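Local coordinates for protein Methylcobalamin\: coenzyme M methyltransferase (Methanosarcina mazei, PDB 4AY7) that probably transfers the methyl group of a methylated corrinoid to coenzyme M in methanogenesis, as a zinc-dependent TIM-barrel methyltransferase, at residues 106-115 and 162-173. Sequence-based numbering, arbitrary orientation.
Sequences VTGHPYPKDL and SDLVSVKSFMKW
His109 gives ND1 to the carbonyl oxygen of Asp163 at 2.7 Å, a nearly straight bond (161°) lying in the ring plane, though tilted from the plane of the carbonyl. With CG anti to the carbonyl carbon (chi1 -54°), the imidazole lies flat over the turn, and Ser166 CA sits over the centre of one face, a CH-pi contact 3.6 Å from the centroid. With an alanine here, the Asp163 carbonyl would probably lose this donor and Ser166 CA the ring it packs on. Tyr111 N meets Leu164 O at 2.8 Å, almost head-on to the carbonyl, and Ser169 OG donates to Pro112 O at 2.7 Å in the carbonyl plane. Between these hydrogen bonds lie two CA-H...O contacts, Val165 CA to Tyr111 O and, less bent, Pro112 CA to Val165 O.

The loop after strand 105-108 of the small antiparallel hairpin lies on the break between helices 157-165 and 167-176, on the periphery of the TIM barrel. At that break Ser166, with positive phi, N-caps the second helix, its OG accepting from Ser169 N.

Van der Waals packing finishes the contact. Leu115 CD2 meets Val165 CG1 at 3.6 Å, the Trp173 indole turns its edge to the Lys113-Asp114 backbone, and Val106 CG2 rests against the Asp163 carboxylate.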
# COMPACT_ATOMS: atom_id res chain seq x y z
N VAL A 106 -8.45 12.12 6.67
CA VAL A 106 -8.31 12.75 8.03
C VAL A 106 -8.73 14.18 8.05
O VAL A 106 -8.15 15.01 7.34
CB VAL A 106 -6.89 12.64 8.57
CG1 VAL A 106 -6.86 13.24 9.98
CG2 VAL A 106 -6.44 11.19 8.56
N THR A 107 -9.65 14.52 8.96
CA THR A 107 -10.04 15.90 9.18
C THR A 107 -9.62 16.50 10.50
O THR A 107 -9.53 17.69 10.59
CB THR A 107 -11.56 16.11 9.07
OG1 THR A 107 -12.28 15.39 10.10
CG2 THR A 107 -11.97 15.74 7.65
N GLY A 108 -9.39 15.66 11.49
CA GLY A 108 -8.98 16.09 12.84
C GLY A 108 -7.74 15.36 13.26
O GLY A 108 -7.66 14.12 13.18
N HIS A 109 -6.80 16.13 13.79
CA HIS A 109 -5.47 15.65 14.24
C HIS A 109 -5.36 15.79 15.77
O HIS A 109 -5.70 16.82 16.32
CB HIS A 109 -4.42 16.54 13.56
CG HIS A 109 -4.57 16.59 12.04
ND1 HIS A 109 -4.13 15.59 11.24
CD2 HIS A 109 -5.10 17.59 11.18
CE1 HIS A 109 -4.42 15.91 9.95
NE2 HIS A 109 -5.03 17.12 9.92
N PRO A 110 -5.00 14.71 16.47
CA PRO A 110 -5.06 14.71 17.90
C PRO A 110 -4.01 15.59 18.61
O PRO A 110 -4.27 16.08 19.73
CB PRO A 110 -4.99 13.23 18.27
CG PRO A 110 -4.19 12.57 17.13
CD PRO A 110 -4.68 13.36 15.93
N TYR A 111 -2.89 15.88 17.96
CA TYR A 111 -1.72 16.58 18.59
C TYR A 111 -1.19 17.67 17.69
O TYR A 111 0.01 17.69 17.37
CB TYR A 111 -0.59 15.57 18.88
CG TYR A 111 -1.08 14.56 19.83
CD1 TYR A 111 -1.35 14.94 21.13
CD2 TYR A 111 -1.39 13.26 19.42
CE1 TYR A 111 -1.86 14.04 22.04
CE2 TYR A 111 -1.93 12.35 20.35
CZ TYR A 111 -2.16 12.77 21.62
OH TYR A 111 -2.71 11.96 22.60
N PRO A 112 -2.03 18.60 17.29
CA PRO A 112 -1.62 19.67 16.39
C PRO A 112 -0.67 20.73 16.91
O PRO A 112 0.03 21.35 16.13
CB PRO A 112 -2.97 20.36 16.00
CG PRO A 112 -3.85 20.10 17.08
CD PRO A 112 -3.42 18.76 17.73
N LYS A 113 -0.62 20.95 18.22
CA LYS A 113 0.24 22.01 18.77
C LYS A 113 1.40 21.53 19.66
O LYS A 113 2.34 22.30 19.94
CB LYS A 113 -0.66 23.00 19.52
CG LYS A 113 -1.53 23.76 18.54
CD LYS A 113 -2.47 24.71 19.24
CE LYS A 113 -2.48 26.08 18.57
NZ LYS A 113 -1.90 27.16 19.44
N ASP A 114 1.35 20.27 20.09
CA ASP A 114 2.30 19.72 21.04
C ASP A 114 2.03 18.24 21.09
O ASP A 114 0.94 17.76 20.62
CB ASP A 114 2.04 20.35 22.43
CG ASP A 114 0.65 20.02 22.98
OD1 ASP A 114 0.51 18.94 23.58
OD2 ASP A 114 -0.33 20.79 22.69
N LEU A 115 2.87 17.53 21.80
CA LEU A 115 2.71 16.10 21.93
C LEU A 115 2.46 15.62 23.34
O LEU A 115 2.78 14.48 23.69
CB LEU A 115 3.94 15.37 21.29
CG LEU A 115 4.13 15.55 19.79
CD1 LEU A 115 5.54 15.05 19.27
CD2 LEU A 115 3.08 14.79 19.03
N SER A 162 2.45 12.46 10.47
CA SER A 162 1.89 13.67 9.89
C SER A 162 0.42 13.84 10.25
O SER A 162 -0.04 14.97 10.56
CB SER A 162 2.04 13.61 8.38
OG SER A 162 1.61 14.83 7.83
N ASP A 163 -0.31 12.72 10.23
CA ASP A 163 -1.74 12.76 10.67
C ASP A 163 -1.93 12.95 12.19
O ASP A 163 -2.96 13.58 12.60
CB ASP A 163 -2.52 11.55 10.19
CG ASP A 163 -2.74 11.55 8.66
OD1 ASP A 163 -2.82 12.63 8.00
OD2 ASP A 163 -2.97 10.46 8.14
N LEU A 164 -0.92 12.57 13.02
CA LEU A 164 -1.07 12.77 14.46
C LEU A 164 -1.04 14.26 14.73
O LEU A 164 -1.71 14.74 15.65
CB LEU A 164 0.07 12.12 15.23
CG LEU A 164 0.01 10.62 15.25
CD1 LEU A 164 1.23 10.05 15.98
CD2 LEU A 164 -1.29 10.08 15.79
N VAL A 165 -0.21 15.00 13.98
CA VAL A 165 0.10 16.38 14.30
C VAL A 165 -0.39 17.42 13.29
O VAL A 165 -0.29 18.63 13.53
CB VAL A 165 1.63 16.56 14.58
CG1 VAL A 165 2.09 15.49 15.59
CG2 VAL A 165 2.45 16.44 13.33
N SER A 166 -0.95 16.97 12.18
CA SER A 166 -1.32 17.83 11.02
C SER A 166 -0.07 17.95 10.08
O SER A 166 1.09 18.03 10.51
CB SER A 166 -1.88 19.21 11.46
OG SER A 166 -0.84 20.18 11.76
N VAL A 167 -0.29 17.99 8.77
CA VAL A 167 0.84 18.10 7.89
C VAL A 167 1.47 19.49 8.05
O VAL A 167 2.69 19.65 7.93
CB VAL A 167 0.50 17.79 6.40
CG1 VAL A 167 -0.34 18.86 5.80
CG2 VAL A 167 1.81 17.64 5.63
N LYS A 168 0.67 20.49 8.38
CA LYS A 168 1.22 21.83 8.59
C LYS A 168 2.22 21.91 9.79
O LYS A 168 3.28 22.54 9.69
CB LYS A 168 0.08 22.77 8.78
CG LYS A 168 0.47 24.21 8.84
CD LYS A 168 -0.74 25.04 9.27
CE LYS A 168 -0.30 26.31 9.99
NZ LYS A 168 0.18 27.31 8.99
N SER A 169 1.88 21.27 10.91
CA SER A 169 2.78 21.21 12.06
C SER A 169 3.98 20.34 11.72
O SER A 169 5.11 20.63 12.05
CB SER A 169 2.08 20.66 13.28
OG SER A 169 0.96 21.47 13.60
N PHE A 170 3.72 19.25 11.05
CA PHE A 170 4.81 18.30 10.68
C PHE A 170 5.87 18.99 9.82
O PHE A 170 7.06 18.93 10.14
CB PHE A 170 4.18 17.08 10.00
CG PHE A 170 5.11 15.95 9.74
CD1 PHE A 170 5.35 15.00 10.72
CD2 PHE A 170 5.71 15.81 8.53
CE1 PHE A 170 6.18 13.96 10.50
CE2 PHE A 170 6.57 14.76 8.30
CZ PHE A 170 6.78 13.81 9.28
N MET A 171 5.46 19.74 8.80
CA MET A 171 6.42 20.46 7.97
C MET A 171 7.16 21.53 8.75
O MET A 171 8.39 21.63 8.68
CB MET A 171 5.72 21.03 6.74
CG MET A 171 5.41 19.96 5.68
SD MET A 171 4.62 20.56 4.15
CE MET A 171 5.56 22.07 3.80
N LYS A 172 6.43 22.30 9.55
CA LYS A 172 7.03 23.38 10.34
C LYS A 172 8.02 22.83 11.35
O LYS A 172 9.09 23.38 11.52
CB LYS A 172 5.91 24.19 11.03
CG LYS A 172 6.28 25.49 11.73
CD LYS A 172 5.00 26.23 12.22
CE LYS A 172 5.14 27.75 12.46
NZ LYS A 172 5.14 28.26 13.89
N TRP A 173 7.69 21.73 12.01
CA TRP A 173 8.61 21.12 12.97
C TRP A 173 9.84 20.51 12.35
O TRP A 173 10.90 20.42 13.00
CB TRP A 173 7.90 20.08 13.79
CG TRP A 173 6.75 20.66 14.56
CD1 TRP A 173 6.39 21.99 14.71
CD2 TRP A 173 5.78 19.92 15.33
NE1 TRP A 173 5.25 22.09 15.46
CE2 TRP A 173 4.85 20.88 15.87
CE3 TRP A 173 5.60 18.60 15.59
CZ2 TRP A 173 3.79 20.51 16.65
CZ3 TRP A 173 4.52 18.22 16.36
CH2 TRP A 173 3.65 19.16 16.91